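Local coordinates for protein PppA (Pseudomonas aeruginosa, PDB 6JKV) that probably removes phosphate from serine and threonine residues as a manganese-bound PP2C-family phosphatase, and is a key regulatory component of the type VI secretion system, at residues D46-A51 against T255-R260; S74-T79 against A101-R106; N131-L136 against L201-G206. All coordinates share one frame; numbering follows the deposited sequence.

Contact 1. Residues D46-A51 against T255-R260; sequences DASLDA and TALVVR
Asp46 and Thr255 make the polar end of this contact, and the Thr255 methyl and Leu257 make the apolar remainder. The hydroxyl of Thr255 donates from OG1 to Asp46 OD2 at 2.8 Å, and OD2 accepts through its anti lone pair, the one pointing away from OD1. The two side chains run past each other in opposite directions, so Asp46 CB also lies close to the threonine oxygen. Ser213 OG bonds the same OD2 and also the backbone N of Thr255, while Thr255 OG1 is also hydrogen-bonded to Ser35 OG. Two hydroxyls thus grip one buried carboxylate oxygen and probably limit the rotation of the group. The nearest atoms of the Asp46 side chain lie about 4 Å from a bound manganese and about 3 Å from the side chain of the metal ligand Asp61.

The apolar contacts are looser. Threonine suits its place because it is forked: OG1 stands anti to its carbonyl carbon (chi1 -54°), facing the aspartate, while CG2, anti to the backbone N, faces Ser48 CB at 4.2 Å. Farther along, Leu257 reaches across chiefly with one methyl, CD1. That methyl lies 3.6 Å from Leu49 O, 4.1 Å from Ser48 CB and 4.3 Å from Asp50 CB. A long branched residue bridges the gap, and the small Ser48 adds little bulk beside the methyl. Asp50 OD1 is hydrogen-bonded to Ser31 OG.

The strand axes run nearly parallel, 14° apart, but stay 8.1 Å from each other with no backbone bonds between them, because they belong to the two facing sheets of the PP2C beta-sandwich. Strand 46-51 bonds to strand 56-63 and turns Ala47 and Leu49 onto helix 69-82. Strand 254-261 lies between strands 29-36 and 208-212, with Ala256 and Val258 against helix 234-247.

Contact 2. Residues S74-T79 against A101-R106; sequences SLIVDT and AQVNER
Leu75, which packs on Val103 and Arg106 of the other helix, also supplies a flat group at this contact, its peptide carbonyl. Thr79 approaches the oxygen of that group from both faces. Its hydroxyl OG1 donates to Leu75 O at 2.7 Å, tilted 29° from the carbonyl plane, and its backbone N makes the ordinary helical bond from the other face. The other flat group, the guanidinium of Arg106, is engaged within its own helix: NH1 is hydrogen-bonded to Gln109 and salt-bridged to Glu110, and CG faces Leu75.

Val103 is central to the apolar packing. Its two methyls divide the work: CG1 sits 3.8 Å from Ile76 CG1 and 4.1 Å from Leu75 CD2, while CG2 lies against Thr79, 3.5 Å from OG1 and 3.6 Å from CG2. A valine, short and branched at CB, offers two methyls to three residues. Leu75 and Val103 lie alongside, pointing opposite ways, while the Ile76 side chain lies across that of Val103. The longer leucine extends beyond the valine and brings CD2 to 3.8 Å from Arg106 CG, also meeting that chain almost squarely. The arginine chain bends there, with chi2 at 89°.

Helices 69-82 and 89-114 run roughly antiparallel, 10.1 Å apart at these segments, as a helical pair beside one sheet of the sandwich. Ile76 also reaches Ser121 and Leu123 of strand 120-129, and Val103 and Ile76 both touch Val188.

No polar bond joins the two segments. Threonine suits the interface because its hydroxyl is satisfied by its own helix, so it can face a valine methyl at little cost. The contact rests on apolar burial and close packing.

Contact 3. Residues N131-L136 against L201-G206; sequences NQASCL and LHVLPG
Ala133 and Leu201 form an antiparallel hydrogen-bonded pair where strand 132-138 meets strand 197-202, the outermost strand on this side of a sheet in the PP2C sandwich. Backbone bonds run both ways between them, Ala133 N to Leu201 O and Leu201 N to Ala133 O, each 2.9 Å long.

The tight part is the face bearing these two side chains. Ala133 CB lies 4.2 Å from Leu201 CB and 3.6 Å from Val203 CG2, a methyl held anti to its own carbonyl carbon, beside the backbone N. Alanine suits the place because Val203, Leu126 and Ala128 crowd round it. Leucine suits the sandwich interior, where Leu201 extends to Leu143 of the opposing sheet.

On the other face, Gln132 and His202, a non-hydrogen-bonded pair, are exposed, and polar residues are at home in such surroundings; Gln132 also touches Leu89 of helix 89-114. The ring end of the histidine brings ND1 to 3.7 Å from Asn131 O, a contact rather than a bond. Asn131 precedes the strand and fastens OD1 to Val26 N.

Beyond the paired residues one more bond holds the chains together: Val203 N meets Asn131 O at 2.9 Å and nearly straight, at 169°, though it comes from above the carbonyl plane, 44° out of it.

How the contacts relate
Contact 1 spans the two facing sheets of the sandwich, contact 3 joins two neighbouring strands within one of them, and contact 2 pairs helices on the outer side of that same sheet. Contacts 2 and 3 both fall inside the chain loop closed by contact 1, contact 2 first. Their centres lie about 17 Å and 16 Å from that of contact 1 but about 25 Å from each other. Val77 of helix 69-82 packs on Ala47 and Ser48, linking contacts 1 and 2, while Arg260 NH1 of contact 1 packs by Gly206 O of contact 3. Contact 1 adjoins the manganese site; contact 3 is away from the annotated sites.

Contact 1. Residues D46-A51 against T255-R260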
ATOM      1  N   ASP A  46       6.694  -4.075   7.322  1.00 22.44           N
ATOM      2  CA  ASP A  46       6.276  -3.248   6.164  1.00 20.99           C
ATOM      3  C   ASP A  46       7.310  -3.412   5.050  1.00 20.54           C
ATOM      4  O   ASP A  46       8.502  -3.536   5.352  1.00 23.25           O
ATOM      5  CB  ASP A  46       6.127  -1.765   6.525  1.00 20.79           C
ATOM      6  CG  ASP A  46       4.818  -1.388   7.205  1.00 20.51           C
ATOM      7  OD1 ASP A  46       4.040  -2.304   7.592  1.00 20.84           O
ATOM      8  OD2 ASP A  46       4.586  -0.173   7.345  1.00 19.17           O
ATOM      9  N   ALA A  47       6.855  -3.431   3.805  1.00 19.71           N
ATOM     10  CA  ALA A  47       7.723  -3.397   2.608  1.00 19.29           C
ATOM     11  C   ALA A  47       7.109  -2.454   1.581  1.00 17.57           C
ATOM     12  O   ALA A  47       5.898  -2.166   1.663  1.00 16.93           O
ATOM     13  CB  ALA A  47       7.899  -4.781   2.031  1.00 19.34           C
ATOM     14  N   SER A  48       7.926  -1.974   0.659  1.00 16.59           N
ATOM     15  CA  SER A  48       7.455  -1.087  -0.422  1.00 16.69           C
ATOM     16  C   SER A  48       8.262  -1.359  -1.682  1.00 16.86           C
ATOM     17  O   SER A  48       9.380  -1.861  -1.584  1.00 16.95           O
ATOM     18  CB  SER A  48       7.504   0.364  -0.011  1.00 15.76           C
ATOM     19  OG  SER A  48       8.838   0.807   0.137  1.00 16.51           O
ATOM     20  N   LEU A  49       7.657  -1.049  -2.825  1.00 18.02           N
ATOM     21  CA  LEU A  49       8.325  -1.047  -4.139  1.00 17.50           C
ATOM     22  C   LEU A  49       8.056   0.303  -4.808  1.00 17.68           C
ATOM     23  O   LEU A  49       6.876   0.649  -5.040  1.00 16.38           O
ATOM     24  CB  LEU A  49       7.814  -2.201  -5.000  1.00 17.29           C
ATOM     25  CG  LEU A  49       8.376  -2.181  -6.420  1.00 18.48           C
ATOM     26  CD1 LEU A  49       9.842  -2.593  -6.401  1.00 20.20           C
ATOM     27  CD2 LEU A  49       7.570  -3.058  -7.366  1.00 18.81           C
ATOM     28  N   ASP A  50       9.124   1.033  -5.104  1.00 17.69           N
ATOM     29  CA  ASP A  50       9.063   2.338  -5.795  1.00 17.50           C
ATOM     30  C   ASP A  50       9.654   2.152  -7.194  1.00 18.59           C
ATOM     31  O   ASP A  50      10.857   2.382  -7.358  1.00 20.61           O
ATOM     32  CB  ASP A  50       9.779   3.400  -4.960  1.00 17.64           C
ATOM     33  CG  ASP A  50       9.707   4.788  -5.563  1.00 17.61           C
ATOM     34  OD1 ASP A  50       8.706   5.076  -6.259  1.00 16.93           O
ATOM     35  OD2 ASP A  50      10.654   5.576  -5.349  1.00 16.27           O
ATOM     36  N   ALA A  51       8.842   1.720  -8.160  1.00 18.58           N
ATOM     37  CA  ALA A  51       9.304   1.407  -9.530  1.00 18.58           C
ATOM     38  C   ALA A  51       8.571   2.304 -10.523  1.00 18.48           C
ATOM     39  O   ALA A  51       7.778   1.827 -11.338  1.00 16.31           O
ATOM     40  CB  ALA A  51       9.116  -0.063  -9.842  1.00 18.13           C
ATOM     41  N   THR A 255       5.021   3.285   6.977  1.00 18.79           N
ATOM     42  CA  THR A 255       5.559   3.421   5.607  1.00 19.48           C
ATOM     43  C   THR A 255       4.695   4.413   4.833  1.00 18.80           C
ATOM     44  O   THR A 255       3.455   4.353   4.958  1.00 19.10           O
ATOM     45  CB  THR A 255       5.622   2.065   4.897  1.00 19.05           C
ATOM     46  OG1 THR A 255       6.367   1.179   5.730  1.00 20.46           O
ATOM     47  CG2 THR A 255       6.267   2.165   3.529  1.00 18.60           C
ATOM     48  N   ALA A 256       5.341   5.292   4.074  1.00 18.44           N
ATOM     49  CA  ALA A 256       4.673   6.271   3.200  1.00 18.17           C
ATOM     50  C   ALA A 256       5.369   6.255   1.842  1.00 17.41           C
ATOM     51  O   ALA A 256       6.614   6.207   1.792  1.00 18.61           O
ATOM     52  CB  ALA A 256       4.690   7.644   3.828  1.00 19.04           C
ATOM     53  N   LEU A 257       4.565   6.246   0.788  1.00 17.02           N
ATOM     54  CA  LEU A 257       5.043   6.322  -0.610  1.00 16.66           C
ATOM     55  C   LEU A 257       4.176   7.347  -1.332  1.00 16.72           C
ATOM     56  O   LEU A 257       2.936   7.171  -1.358  1.00 16.07           O
ATOM     57  CB  LEU A 257       4.945   4.936  -1.248  1.00 15.53           C
ATOM     58  CG  LEU A 257       5.841   4.701  -2.459  1.00 16.17           C
ATOM     59  CD1 LEU A 257       6.224   3.226  -2.578  1.00 16.00           C
ATOM     60  CD2 LEU A 257       5.135   5.183  -3.713  1.00 16.28           C
ATOM     61  N   VAL A 258       4.807   8.396  -1.859  1.00 16.77           N
ATOM     62  CA  VAL A 258       4.094   9.517  -2.526  1.00 16.85           C
ATOM     63  C   VAL A 258       4.455   9.504  -4.007  1.00 17.25           C
ATOM     64  O   VAL A 258       5.641   9.338  -4.340  1.00 18.56           O
ATOM     65  CB  VAL A 258       4.379  10.873  -1.856  1.00 17.37           C
ATOM     66  CG1 VAL A 258       3.939  12.042  -2.733  1.00 18.12           C
ATOM     67  CG2 VAL A 258       3.695  10.937  -0.502  1.00 16.60           C
ATOM     68  N   VAL A 259       3.436   9.643  -4.846  1.00 16.61           N
ATOM     69  CA  VAL A 259       3.575   9.736  -6.318  1.00 16.66           C
ATOM     70  C   VAL A 259       2.941  11.056  -6.752  1.00 17.11           C
ATOM     71  O   VAL A 259       1.821  11.374  -6.292  1.00 16.44           O
ATOM     72  CB  VAL A 259       2.920   8.534  -7.019  1.00 16.18           C
ATOM     73  CG1 VAL A 259       3.111   8.584  -8.525  1.00 16.32           C
ATOM     74  CG2 VAL A 259       3.445   7.217  -6.469  1.00 17.36           C
ATOM     75  N   ARG A 260       3.629  11.785  -7.622  1.00 16.65           N
ATOM     76  CA  ARG A 260       3.124  13.057  -8.180  1.00 17.41           C
ATOM     77  C   ARG A 260       3.144  12.984  -9.706  1.00 17.56           C
ATOM     78  O   ARG A 260       4.181  12.607 -10.263  1.00 16.23           O
ATOM     79  CB  ARG A 260       3.959  14.239  -7.688  1.00 17.81           C
ATOM     80  CG  ARG A 260       3.463  15.576  -8.223  1.00 18.76           C
ATOM     81  CD  ARG A 260       4.217  16.730  -7.618  1.00 20.03           C
ATOM     82  NE  ARG A 260       3.715  17.088  -6.300  1.00 19.86           N
ATOM     83  CZ  ARG A 260       2.632  17.814  -6.080  1.00 20.61           C
ATOM     84  NH1 ARG A 260       1.891  18.234  -7.097  1.00 21.17           N
ATOM     85  NH2 ARG A 260       2.292  18.118  -4.836  1.00 20.48           N
TER

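Contact 2. Residues S74-T79 against A101-R106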
ATOM      1  N   SER A  74       8.036  -8.948   1.495  1.00 21.64           N
ATOM      2  CA  SER A  74       9.211  -8.893   0.594  1.00 21.50           C
ATOM      3  C   SER A  74       8.939  -9.755  -0.639  1.00 21.26           C
ATOM      4  O   SER A  74       9.294  -9.309  -1.747  1.00 20.91           O
ATOM      5  CB  SER A  74      10.486  -9.276   1.294  1.00 23.49           C
ATOM      6  OG  SER A  74      10.314 -10.476   2.010  1.00 26.33           O
ATOM      7  N   LEU A  75       8.320 -10.929  -0.462  1.00 22.17           N
ATOM      8  CA  LEU A  75       7.941 -11.821  -1.594  1.00 22.42           C
ATOM      9  C   LEU A  75       6.978 -11.068  -2.522  1.00 21.12           C
ATOM     10  O   LEU A  75       7.087 -11.210  -3.754  1.00 22.39           O
ATOM     11  CB  LEU A  75       7.303 -13.116  -1.077  1.00 22.80           C
ATOM     12  CG  LEU A  75       6.827 -14.072  -2.175  1.00 23.44           C
ATOM     13  CD1 LEU A  75       7.972 -14.464  -3.095  1.00 24.45           C
ATOM     14  CD2 LEU A  75       6.167 -15.314  -1.589  1.00 24.29           C
ATOM     15  N   ILE A  76       6.050 -10.309  -1.946  1.00 20.73           N
ATOM     16  CA  ILE A  76       5.108  -9.469  -2.731  1.00 19.44           C
ATOM     17  C   ILE A  76       5.915  -8.499  -3.599  1.00 19.32           C
ATOM     18  O   ILE A  76       5.697  -8.473  -4.826  1.00 17.40           O
ATOM     19  CB  ILE A  76       4.128  -8.732  -1.804  1.00 19.49           C
ATOM     20  CG1 ILE A  76       2.996  -9.649  -1.338  1.00 19.14           C
ATOM     21  CG2 ILE A  76       3.592  -7.477  -2.467  1.00 19.16           C
ATOM     22  CD1 ILE A  76       2.185  -9.071  -0.209  1.00 18.11           C
ATOM     23  N   VAL A  77       6.792  -7.706  -2.977  1.00 19.86           N
ATOM     24  CA  VAL A  77       7.484  -6.594  -3.683  1.00 19.16           C
ATOM     25  C   VAL A  77       8.407  -7.193  -4.750  1.00 20.19           C
ATOM     26  O   VAL A  77       8.445  -6.643  -5.860  1.00 19.97           O
ATOM     27  CB  VAL A  77       8.219  -5.631  -2.725  1.00 18.99           C
ATOM     28  CG1 VAL A  77       7.246  -4.925  -1.786  1.00 18.26           C
ATOM     29  CG2 VAL A  77       9.304  -6.321  -1.933  1.00 20.16           C
ATOM     30  N   ASP A  78       9.086  -8.300  -4.450  1.00 21.84           N
ATOM     31  CA  ASP A  78      10.028  -8.940  -5.405  1.00 22.83           C
ATOM     32  C   ASP A  78       9.277  -9.573  -6.579  1.00 23.02           C
ATOM     33  O   ASP A  78       9.786  -9.472  -7.713  1.00 24.60           O
ATOM     34  CB  ASP A  78      10.893 -10.007  -4.737  1.00 24.79           C
ATOM     35  CG  ASP A  78      11.843  -9.458  -3.686  1.00 26.11           C
ATOM     36  OD1 ASP A  78      12.059  -8.221  -3.665  1.00 26.72           O
ATOM     37  OD2 ASP A  78      12.345 -10.269  -2.878  1.00 27.83           O
ATOM     38  N   THR A  79       8.157 -10.252  -6.320  1.00 22.32           N
ATOM     39  CA  THR A  79       7.339 -10.885  -7.385  1.00 22.41           C
ATOM     40  C   THR A  79       6.771  -9.794  -8.301  1.00 21.36           C
ATOM     41  O   THR A  79       6.789  -9.973  -9.538  1.00 20.57           O
ATOM     42  CB  THR A  79       6.228 -11.770  -6.802  1.00 21.86           C
ATOM     43  OG1 THR A  79       6.815 -12.771  -5.964  1.00 21.42           O
ATOM     44  CG2 THR A  79       5.396 -12.422  -7.890  1.00 22.22           C
ATOM     45  N   ALA A 101      -1.899 -13.697  -7.066  1.00 21.43           N
ATOM     46  CA  ALA A 101      -2.504 -15.035  -6.866  1.00 22.75           C
ATOM     47  C   ALA A 101      -1.399 -16.062  -6.579  1.00 23.92           C
ATOM     48  O   ALA A 101      -1.553 -16.857  -5.623  1.00 22.78           O
ATOM     49  CB  ALA A 101      -3.338 -15.429  -8.057  1.00 23.77           C
ATOM     50  N   GLN A 102      -0.313 -16.022  -7.358  1.00 24.05           N
ATOM     51  CA  GLN A 102       0.827 -16.962  -7.203  1.00 24.66           C
ATOM     52  C   GLN A 102       1.493 -16.748  -5.840  1.00 23.47           C
ATOM     53  O   GLN A 102       1.841 -17.755  -5.187  1.00 24.26           O
ATOM     54  CB  GLN A 102       1.866 -16.779  -8.309  1.00 25.56           C
ATOM     55  CG  GLN A 102       1.346 -17.039  -9.714  1.00 27.12           C
ATOM     56  CD  GLN A 102       2.265 -16.483 -10.780  1.00 28.06           C
ATOM     57  OE1 GLN A 102       3.189 -15.709 -10.509  1.00 27.53           O
ATOM     58  NE2 GLN A 102       2.003 -16.861 -12.024  1.00 29.59           N
ATOM     59  N   VAL A 103       1.666 -15.488  -5.429  1.00 22.29           N
ATOM     60  CA  VAL A 103       2.248 -15.159  -4.099  1.00 21.89           C
ATOM     61  C   VAL A 103       1.340 -15.735  -3.010  1.00 21.87           C
ATOM     62  O   VAL A 103       1.861 -16.353  -2.053  1.00 21.76           O
ATOM     63  CB  VAL A 103       2.452 -13.646  -3.922  1.00 20.75           C
ATOM     64  CG1 VAL A 103       2.752 -13.306  -2.475  1.00 20.17           C
ATOM     65  CG2 VAL A 103       3.556 -13.124  -4.826  1.00 21.42           C
ATOM     66  N   ASN A 104       0.029 -15.533  -3.153  1.00 21.58           N
ATOM     67  CA  ASN A 104      -0.979 -16.007  -2.170  1.00 22.44           C
ATOM     68  C   ASN A 104      -0.845 -17.520  -1.991  1.00 23.33           C
ATOM     69  O   ASN A 104      -0.824 -17.993  -0.834  1.00 22.49           O
ATOM     70  CB  ASN A 104      -2.399 -15.638  -2.598  1.00 21.81           C
ATOM     71  CG  ASN A 104      -3.430 -15.990  -1.549  1.00 22.24           C
ATOM     72  OD1 ASN A 104      -3.522 -15.323  -0.522  1.00 22.68           O
ATOM     73  ND2 ASN A 104      -4.204 -17.035  -1.795  1.00 22.37           N
ATOM     74  N   GLU A 105      -0.760 -18.250  -3.104  1.00 23.89           N
ATOM     75  CA  GLU A 105      -0.699 -19.733  -3.077  1.00 26.69           C
ATOM     76  C   GLU A 105       0.609 -20.209  -2.422  1.00 26.77           C
ATOM     77  O   GLU A 105       0.562 -21.154  -1.597  1.00 27.22           O
ATOM     78  CB  GLU A 105      -0.840 -20.287  -4.490  1.00 28.54           C
ATOM     79  CG  GLU A 105      -0.982 -21.796  -4.515  1.00 31.11           C
ATOM     80  CD  GLU A 105      -0.447 -22.388  -5.799  1.00 33.69           C
ATOM     81  OE1 GLU A 105       0.784 -22.365  -5.970  1.00 37.03           O
ATOM     82  OE2 GLU A 105      -1.259 -22.824  -6.643  1.00 36.60           O
ATOM     83  N   ARG A 106       1.739 -19.595  -2.783  1.00 25.69           N
ATOM     84  CA  ARG A 106       3.064 -19.942  -2.210  1.00 26.44           C
ATOM     85  C   ARG A 106       3.041 -19.722  -0.689  1.00 26.13           C
ATOM     86  O   ARG A 106       3.552 -20.590   0.054  1.00 25.15           O
ATOM     87  CB  ARG A 106       4.166 -19.119  -2.875  1.00 26.49           C
ATOM     88  CG  ARG A 106       5.472 -19.059  -2.094  1.00 27.22           C
ATOM     89  CD  ARG A 106       6.404 -20.195  -2.449  1.00 28.70           C
ATOM     90  NE  ARG A 106       7.640 -20.107  -1.686  1.00 29.67           N
ATOM     91  CZ  ARG A 106       7.915 -20.798  -0.583  1.00 31.49           C
ATOM     92  NH1 ARG A 106       7.052 -21.668  -0.085  1.00 33.03           N
ATOM     93  NH2 ARG A 106       9.078 -20.631   0.018  1.00 33.62           N
TER

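Contact 3. Residues N131-L136 against L201-G206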
ATOM      1  N   ASN A 131      -2.462   8.865 -18.814  1.00 21.06           N
ATOM      2  CA  ASN A 131      -3.603   9.530 -18.129  1.00 21.78           C
ATOM      3  C   ASN A 131      -4.470   8.533 -17.360  1.00 21.46           C
ATOM      4  O   ASN A 131      -5.481   8.971 -16.795  1.00 21.52           O
ATOM      5  CB  ASN A 131      -4.491  10.287 -19.119  1.00 23.36           C
ATOM      6  CG  ASN A 131      -3.719  11.359 -19.853  1.00 23.93           C
ATOM      7  OD1 ASN A 131      -2.705  11.829 -19.354  1.00 25.71           O
ATOM      8  ND2 ASN A 131      -4.160  11.736 -21.041  1.00 25.16           N
ATOM      9  N   GLN A 132      -4.128   7.246 -17.357  1.00 21.40           N
ATOM     10  CA  GLN A 132      -4.950   6.238 -16.650  1.00 21.16           C
ATOM     11  C   GLN A 132      -4.097   5.555 -15.590  1.00 20.25           C
ATOM     12  O   GLN A 132      -2.877   5.360 -15.804  1.00 20.87           O
ATOM     13  CB  GLN A 132      -5.576   5.221 -17.603  1.00 22.97           C
ATOM     14  CG  GLN A 132      -4.759   4.951 -18.853  1.00 24.55           C
ATOM     15  CD  GLN A 132      -5.590   4.267 -19.909  1.00 25.81           C
ATOM     16  OE1 GLN A 132      -6.697   4.712 -20.221  1.00 28.27           O
ATOM     17  NE2 GLN A 132      -5.069   3.167 -20.443  1.00 24.70           N
ATOM     18  N   ALA A 133      -4.733   5.223 -14.474  1.00 18.54           N
ATOM     19  CA  ALA A 133      -4.099   4.465 -13.386  1.00 18.06           C
ATOM     20  C   ALA A 133      -5.104   3.471 -12.823  1.00 17.43           C
ATOM     21  O   ALA A 133      -6.311   3.642 -13.045  1.00 18.23           O
ATOM     22  CB  ALA A 133      -3.567   5.399 -12.327  1.00 17.37           C
ATOM     23  N   SER A 134      -4.588   2.434 -12.176  1.00 16.73           N
ATOM     24  CA  SER A 134      -5.382   1.397 -11.485  1.00 16.72           C
ATOM     25  C   SER A 134      -4.807   1.205 -10.088  1.00 16.48           C
ATOM     26  O   SER A 134      -3.575   1.198  -9.946  1.00 16.30           O
ATOM     27  CB  SER A 134      -5.394   0.111 -12.260  1.00 16.78           C
ATOM     28  OG  SER A 134      -5.994   0.288 -13.532  1.00 16.60           O
ATOM     29  N   CYS A 135      -5.682   1.065  -9.099  1.00 15.78           N
ATOM     30  CA  CYS A 135      -5.315   0.678  -7.723  1.00 15.85           C
ATOM     31  C   CYS A 135      -5.839  -0.733  -7.475  1.00 16.38           C
ATOM     32  O   CYS A 135      -7.034  -0.986  -7.716  1.00 16.62           O
ATOM     33  CB  CYS A 135      -5.880   1.657  -6.704  1.00 16.17           C
ATOM     34  SG  CYS A 135      -5.708   1.107  -4.987  1.00 17.56           S
ATOM     35  N   LEU A 136      -4.955  -1.625  -7.039  1.00 16.30           N
ATOM     36  CA  LEU A 136      -5.335  -2.958  -6.518  1.00 17.00           C
ATOM     37  C   LEU A 136      -4.968  -2.990  -5.037  1.00 16.79           C
ATOM     38  O   LEU A 136      -3.870  -2.533  -4.683  1.00 16.52           O
ATOM     39  CB  LEU A 136      -4.593  -4.055  -7.281  1.00 17.35           C
ATOM     40  CG  LEU A 136      -5.013  -4.268  -8.731  1.00 18.54           C
ATOM     41  CD1 LEU A 136      -3.966  -5.085  -9.481  1.00 19.87           C
ATOM     42  CD2 LEU A 136      -6.377  -4.932  -8.811  1.00 19.33           C
ATOM     43  N   LEU A 201      -8.625   4.998 -12.028  1.00 18.88           N
ATOM     44  CA  LEU A 201      -8.411   6.448 -11.801  1.00 18.74           C
ATOM     45  C   LEU A 201      -8.069   7.106 -13.132  1.00 18.38           C
ATOM     46  O   LEU A 201      -7.266   6.551 -13.887  1.00 17.67           O
ATOM     47  CB  LEU A 201      -7.277   6.653 -10.794  1.00 18.64           C
ATOM     48  CG  LEU A 201      -7.509   6.099  -9.388  1.00 18.93           C
ATOM     49  CD1 LEU A 201      -6.194   6.034  -8.622  1.00 18.90           C
ATOM     50  CD2 LEU A 201      -8.521   6.944  -8.629  1.00 19.59           C
ATOM     51  N   HIS A 202      -8.694   8.246 -13.400  1.00 19.12           N
ATOM     52  CA  HIS A 202      -8.256   9.202 -14.437  1.00 19.54           C
ATOM     53  C   HIS A 202      -7.274  10.175 -13.784  1.00 18.60           C
ATOM     54  O   HIS A 202      -7.647  10.828 -12.807  1.00 18.42           O
ATOM     55  CB  HIS A 202      -9.468   9.883 -15.065  1.00 21.57           C
ATOM     56  CG  HIS A 202      -9.122  11.085 -15.872  1.00 22.99           C
ATOM     57  ND1 HIS A 202      -8.517  11.008 -17.119  1.00 24.03           N
ATOM     58  CD2 HIS A 202      -9.268  12.396 -15.604  1.00 24.12           C
ATOM     59  CE1 HIS A 202      -8.316  12.223 -17.583  1.00 24.09           C
ATOM     60  NE2 HIS A 202      -8.778  13.088 -16.683  1.00 24.78           N
ATOM     61  N   VAL A 203      -6.049  10.223 -14.291  1.00 18.90           N
ATOM     62  CA  VAL A 203      -4.956  11.048 -13.708  1.00 18.71           C
ATOM     63  C   VAL A 203      -4.911  12.382 -14.450  1.00 19.50           C
ATOM     64  O   VAL A 203      -4.941  12.378 -15.695  1.00 19.00           O
ATOM     65  CB  VAL A 203      -3.594  10.339 -13.776  1.00 18.52           C
ATOM     66  CG1 VAL A 203      -2.572  11.071 -12.922  1.00 18.93           C
ATOM     67  CG2 VAL A 203      -3.707   8.878 -13.372  1.00 18.13           C
ATOM     68  N   LEU A 204      -4.862  13.475 -13.694  1.00 19.74           N
ATOM     69  CA  LEU A 204      -4.621  14.830 -14.237  1.00 21.42           C
ATOM     70  C   LEU A 204      -3.237  15.300 -13.819  1.00 20.90           C
ATOM     71  O   LEU A 204      -2.763  14.956 -12.734  1.00 20.64           O
ATOM     72  CB  LEU A 204      -5.691  15.792 -13.711  1.00 22.33           C
ATOM     73  CG  LEU A 204      -7.074  15.637 -14.332  1.00 22.92           C
ATOM     74  CD1 LEU A 204      -8.057  16.586 -13.670  1.00 24.24           C
ATOM     75  CD2 LEU A 204      -7.018  15.863 -15.838  1.00 23.74           C
ATOM     76  N   PRO A 205      -2.567  16.128 -14.653  1.00 21.06           N
ATOM     77  CA  PRO A 205      -1.335  16.786 -14.231  1.00 20.98           C
ATOM     78  C   PRO A 205      -1.600  17.543 -12.924  1.00 20.39           C
ATOM     79  O   PRO A 205      -2.606  18.224 -12.833  1.00 19.07           O
ATOM     80  CB  PRO A 205      -0.996  17.731 -15.393  1.00 22.34           C
ATOM     81  CG  PRO A 205      -1.691  17.106 -16.587  1.00 23.26           C
ATOM     82  CD  PRO A 205      -2.964  16.508 -16.020  1.00 23.06           C
ATOM     83  N   GLY A 206      -0.720  17.363 -11.942  1.00 20.50           N
ATOM     84  CA  GLY A 206      -0.826  18.016 -10.631  1.00 20.34           C
ATOM     85  C   GLY A 206      -1.431  17.107  -9.582  1.00 19.33           C
ATOM     86  O   GLY A 206      -1.415  17.509  -8.396  1.00 16.68           O
TER